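Local coordinates for putative Lipoprotein (Shewanella oneidensis, PDB 3U24) that is of unknown function but binds zinc and calcium ions and belongs to the DUF885 family, grouped with metallopeptidase-like proteins, at residues 120-131 against 145-156. Residues are numbered along the deposited sequence; the frame is centred on the assembly and turned at random.
Sequences SYNVAGGFAQII and VLARMENIPAYY. With EDO (1,2-ethanediol), chain Y; EDO (1,2-ethanediol), chain P; EDO (1,2-ethanediol), chain S.
Y155 and Y156 grip the chain ahead of helix 124-131 with their hydroxyls. N122 N donates to Y155 OH at 3.0 Å, a bent bond of 141°. V123 N donates to Y156 OH at 3.1 Å, nearly straight. Y156 OH also bonds the N178 side chain. V123 packs on both tyrosines: CG1 sits over one face of the Y155 ring, offset toward the rim, 3.6 Å from its centroid, and CG2 touches Y156 OH. Y155 has CG anti to its own N (chi1 179°), which carries the ring across to V123. N122 OD1 accepts from A124 N in a capping bond, so the residues that meet the tyrosines also lead into the helix.

Further along, the extended R148 chain runs past the F127 ring, with CD over its centre, 3.6 Å from the centroid. The guanidinium stands almost perpendicular to the ring, at 84°. V145 CG1 and M149 CG touch F127 CE1, and I152 CD1 meets F127 CZ. V145 CG2 packs on I130 and I131. The I130 side chain lies about 5 Å from that of H50, which binds zinc with E133.

R148 NE donates to a water that donates to V123 O. T42 OG1 and an ethanediol, probably from the crystallisation liquor, bond R148 NH2; D53 O bonds NH1. G126 N donates to the same ethanediol. A phenylalanine in place of Y155 would probably leave N122 N without its acceptor. Across the M149-I152 type I beta turn, an apolar core round F127 adjoins a polar edge of tyrosine hydroxyls and water-linked R148, consistent with holding helix 124-131 to helices 138-148 and 152-162.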
# COMPACT_ATOMS: atom_id res chain seq x y z
N SER A 120 -9.89 14.69 -0.08
CA SER A 120 -8.95 14.86 -1.19
C SER A 120 -8.48 16.35 -1.39
O SER A 120 -7.53 16.62 -2.13
CB SER A 120 -9.52 14.23 -2.46
OG SER A 120 -10.78 14.75 -2.80
N TYR A 121 -9.09 17.30 -0.67
CA TYR A 121 -8.69 18.68 -0.70
C TYR A 121 -7.94 19.07 0.58
O TYR A 121 -8.53 19.31 1.65
CB TYR A 121 -9.90 19.57 -0.90
CG TYR A 121 -10.67 19.20 -2.14
CD1 TYR A 121 -10.29 19.70 -3.36
CD2 TYR A 121 -11.74 18.33 -2.09
CE1 TYR A 121 -10.97 19.37 -4.50
CE2 TYR A 121 -12.44 18.01 -3.23
CZ TYR A 121 -12.06 18.54 -4.43
OH TYR A 121 -12.71 18.26 -5.61
N ASN A 122 -6.63 19.14 0.46
CA ASN A 122 -5.75 19.47 1.60
C ASN A 122 -4.38 19.87 1.06
O ASN A 122 -3.73 19.09 0.37
CB ASN A 122 -5.62 18.25 2.53
CG ASN A 122 -4.89 18.57 3.86
OD1 ASN A 122 -4.17 19.59 4.00
ND2 ASN A 122 -5.08 17.68 4.85
N VAL A 123 -3.95 21.09 1.34
CA VAL A 123 -2.63 21.54 0.81
C VAL A 123 -1.41 21.03 1.62
O VAL A 123 -0.28 21.13 1.17
CB VAL A 123 -2.58 23.08 0.66
CG1 VAL A 123 -3.75 23.55 -0.19
CG2 VAL A 123 -2.61 23.75 2.04
N ALA A 124 -1.65 20.47 2.79
CA ALA A 124 -0.58 20.23 3.77
C ALA A 124 0.52 19.32 3.20
O ALA A 124 1.73 19.64 3.31
CB ALA A 124 -1.16 19.66 5.09
N GLY A 125 0.08 18.24 2.56
CA GLY A 125 0.93 17.22 1.98
C GLY A 125 2.02 17.74 1.05
O GLY A 125 3.21 17.40 1.19
N GLY A 126 1.64 18.57 0.11
CA GLY A 126 2.62 19.12 -0.83
C GLY A 126 3.64 20.02 -0.14
O GLY A 126 4.85 20.00 -0.46
N PHE A 127 3.16 20.81 0.82
CA PHE A 127 4.03 21.68 1.58
C PHE A 127 4.99 20.88 2.44
O PHE A 127 6.15 21.21 2.49
CB PHE A 127 3.22 22.69 2.41
CG PHE A 127 2.72 23.86 1.60
CD1 PHE A 127 3.52 24.96 1.41
CD2 PHE A 127 1.46 23.83 1.02
CE1 PHE A 127 3.07 26.04 0.67
CE2 PHE A 127 1.00 24.91 0.29
CZ PHE A 127 1.80 26.01 0.10
N ALA A 128 4.51 19.81 3.10
CA ALA A 128 5.39 18.98 3.95
C ALA A 128 6.50 18.34 3.12
O ALA A 128 7.64 18.30 3.56
CB ALA A 128 4.58 17.92 4.73
N GLN A 129 6.18 17.87 1.91
CA GLN A 129 7.21 17.29 1.04
C GLN A 129 8.29 18.29 0.69
O GLN A 129 9.42 17.89 0.49
CB GLN A 129 6.69 16.81 -0.31
CG GLN A 129 5.71 15.67 -0.28
CD GLN A 129 6.32 14.33 0.13
OE1 GLN A 129 7.26 13.83 -0.49
NE2 GLN A 129 5.71 13.72 1.14
N ILE A 130 7.94 19.56 0.50
CA ILE A 130 8.96 20.56 0.18
C ILE A 130 9.79 20.85 1.44
O ILE A 130 11.00 20.75 1.41
CB ILE A 130 8.34 21.84 -0.38
CG1 ILE A 130 7.73 21.58 -1.77
CG2 ILE A 130 9.38 22.93 -0.48
CD1 ILE A 130 6.57 22.49 -2.19
N ILE A 131 9.12 21.12 2.55
CA ILE A 131 9.75 21.65 3.75
C ILE A 131 10.64 20.61 4.44
O ILE A 131 11.75 20.91 4.89
CB ILE A 131 8.67 22.15 4.75
CG1 ILE A 131 7.92 23.37 4.17
CG2 ILE A 131 9.29 22.51 6.12
CD1 ILE A 131 6.60 23.69 4.86
N VAL A 145 7.88 27.43 -1.20
CA VAL A 145 6.75 27.58 -0.30
C VAL A 145 6.13 29.00 -0.43
O VAL A 145 4.90 29.16 -0.47
CB VAL A 145 7.21 27.36 1.16
CG1 VAL A 145 6.12 27.76 2.14
CG2 VAL A 145 7.61 25.90 1.34
N LEU A 146 7.00 30.01 -0.51
CA LEU A 146 6.53 31.38 -0.70
C LEU A 146 5.56 31.44 -1.90
O LEU A 146 4.45 31.91 -1.75
CB LEU A 146 7.70 32.38 -0.84
CG LEU A 146 7.44 33.88 -1.05
CD1 LEU A 146 6.60 34.43 0.10
CD2 LEU A 146 8.77 34.60 -1.16
N ALA A 147 5.96 30.86 -3.05
CA ALA A 147 5.16 30.89 -4.27
C ALA A 147 3.94 29.99 -4.15
O ALA A 147 2.83 30.33 -4.61
CB ALA A 147 6.02 30.52 -5.53
N ARG A 148 4.11 28.83 -3.53
CA ARG A 148 3.02 27.85 -3.45
C ARG A 148 1.85 28.33 -2.57
O ARG A 148 0.72 27.87 -2.72
CB ARG A 148 3.59 26.50 -2.97
CG ARG A 148 2.67 25.29 -3.12
CD ARG A 148 3.28 24.03 -2.48
NE ARG A 148 2.46 22.85 -2.76
CZ ARG A 148 2.58 22.12 -3.87
NH1 ARG A 148 3.53 22.41 -4.79
NH2 ARG A 148 1.76 21.09 -4.07
N MSE A 149 2.13 29.21 -1.61
CA MSE A 149 1.08 29.79 -0.76
C MSE A 149 0.09 30.73 -1.49
O MSE A 149 -1.06 30.88 -1.03
CB MSE A 149 1.69 30.51 0.46
CG MSE A 149 2.27 29.57 1.50
SE MSE A 149 2.76 30.53 3.15
CE MSE A 149 4.09 31.74 2.35
N GLU A 150 0.53 31.31 -2.62
CA GLU A 150 -0.25 32.33 -3.37
C GLU A 150 -1.68 31.91 -3.51
O GLU A 150 -2.57 32.65 -3.10
CB GLU A 150 0.28 32.55 -4.79
CG GLU A 150 1.33 33.66 -4.96
CD GLU A 150 2.01 33.68 -6.35
OE1 GLU A 150 2.87 32.76 -6.63
OE2 GLU A 150 1.71 34.62 -7.14
N ASN A 151 -1.89 30.71 -4.04
CA ASN A 151 -3.24 30.22 -4.37
C ASN A 151 -3.95 29.32 -3.36
O ASN A 151 -4.93 28.68 -3.70
CB ASN A 151 -3.22 29.61 -5.78
CG ASN A 151 -3.01 30.70 -6.84
OD1 ASN A 151 -3.62 31.78 -6.72
ND2 ASN A 151 -2.10 30.49 -7.76
N ILE A 152 -3.54 29.36 -2.12
CA ILE A 152 -4.24 28.59 -1.11
C ILE A 152 -5.72 28.97 -0.98
O ILE A 152 -6.55 28.07 -0.85
CB ILE A 152 -3.51 28.58 0.26
CG1 ILE A 152 -2.26 27.71 0.16
CG2 ILE A 152 -4.43 28.11 1.39
CD1 ILE A 152 -1.30 27.75 1.33
N PRO A 153 -6.06 30.28 -0.97
CA PRO A 153 -7.52 30.61 -0.88
C PRO A 153 -8.28 30.03 -2.05
O PRO A 153 -9.37 29.48 -1.90
CB PRO A 153 -7.53 32.13 -0.92
CG PRO A 153 -6.27 32.48 -0.17
CD PRO A 153 -5.24 31.45 -0.64
N ALA A 154 -7.67 30.15 -3.22
CA ALA A 154 -8.33 29.64 -4.45
C ALA A 154 -8.53 28.13 -4.43
O ALA A 154 -9.51 27.62 -4.91
CB ALA A 154 -7.54 30.02 -5.69
N TYR A 155 -7.54 27.44 -3.90
CA TYR A 155 -7.57 25.99 -3.79
C TYR A 155 -8.79 25.58 -2.98
O TYR A 155 -9.50 24.74 -3.39
CB TYR A 155 -6.29 25.50 -3.11
CG TYR A 155 -6.20 24.02 -2.90
CD1 TYR A 155 -6.80 23.42 -1.81
CD2 TYR A 155 -5.55 23.22 -3.81
CE1 TYR A 155 -6.73 22.03 -1.62
CE2 TYR A 155 -5.47 21.81 -3.65
CZ TYR A 155 -6.06 21.23 -2.55
OH TYR A 155 -5.98 19.86 -2.35
N TYR A 156 -9.00 26.19 -1.81
CA TYR A 156 -10.13 25.79 -0.98
C TYR A 156 -11.50 26.33 -1.49
O TYR A 156 -12.51 25.66 -1.29
CB TYR A 156 -9.87 26.12 0.50
CG TYR A 156 -8.80 25.24 1.16
CD1 TYR A 156 -9.07 23.93 1.47
CD2 TYR A 156 -7.54 25.74 1.48
CE1 TYR A 156 -8.11 23.11 2.04
CE2 TYR A 156 -6.57 24.93 2.08
CZ TYR A 156 -6.87 23.60 2.34
OH TYR A 156 -5.96 22.78 2.96
C1 EDO Y . -4.57 34.36 -5.47
O1 EDO Y . -3.72 34.43 -4.31
C2 EDO Y . -5.82 33.45 -5.34
O2 EDO Y . -5.89 32.67 -4.12
C1 EDO P . -1.16 18.16 -2.23
O1 EDO P . -1.19 18.56 -0.85
C2 EDO P . -1.91 19.14 -3.15
O2 EDO P . -1.13 20.33 -3.30
C1 EDO S . -4.20 14.93 -1.55
O1 EDO S . -4.10 16.37 -1.49
C2 EDO S . -5.13 14.39 -0.45
O2 EDO S . -4.64 14.59 0.88
O HOH W 1 0.28 21.70 -1.44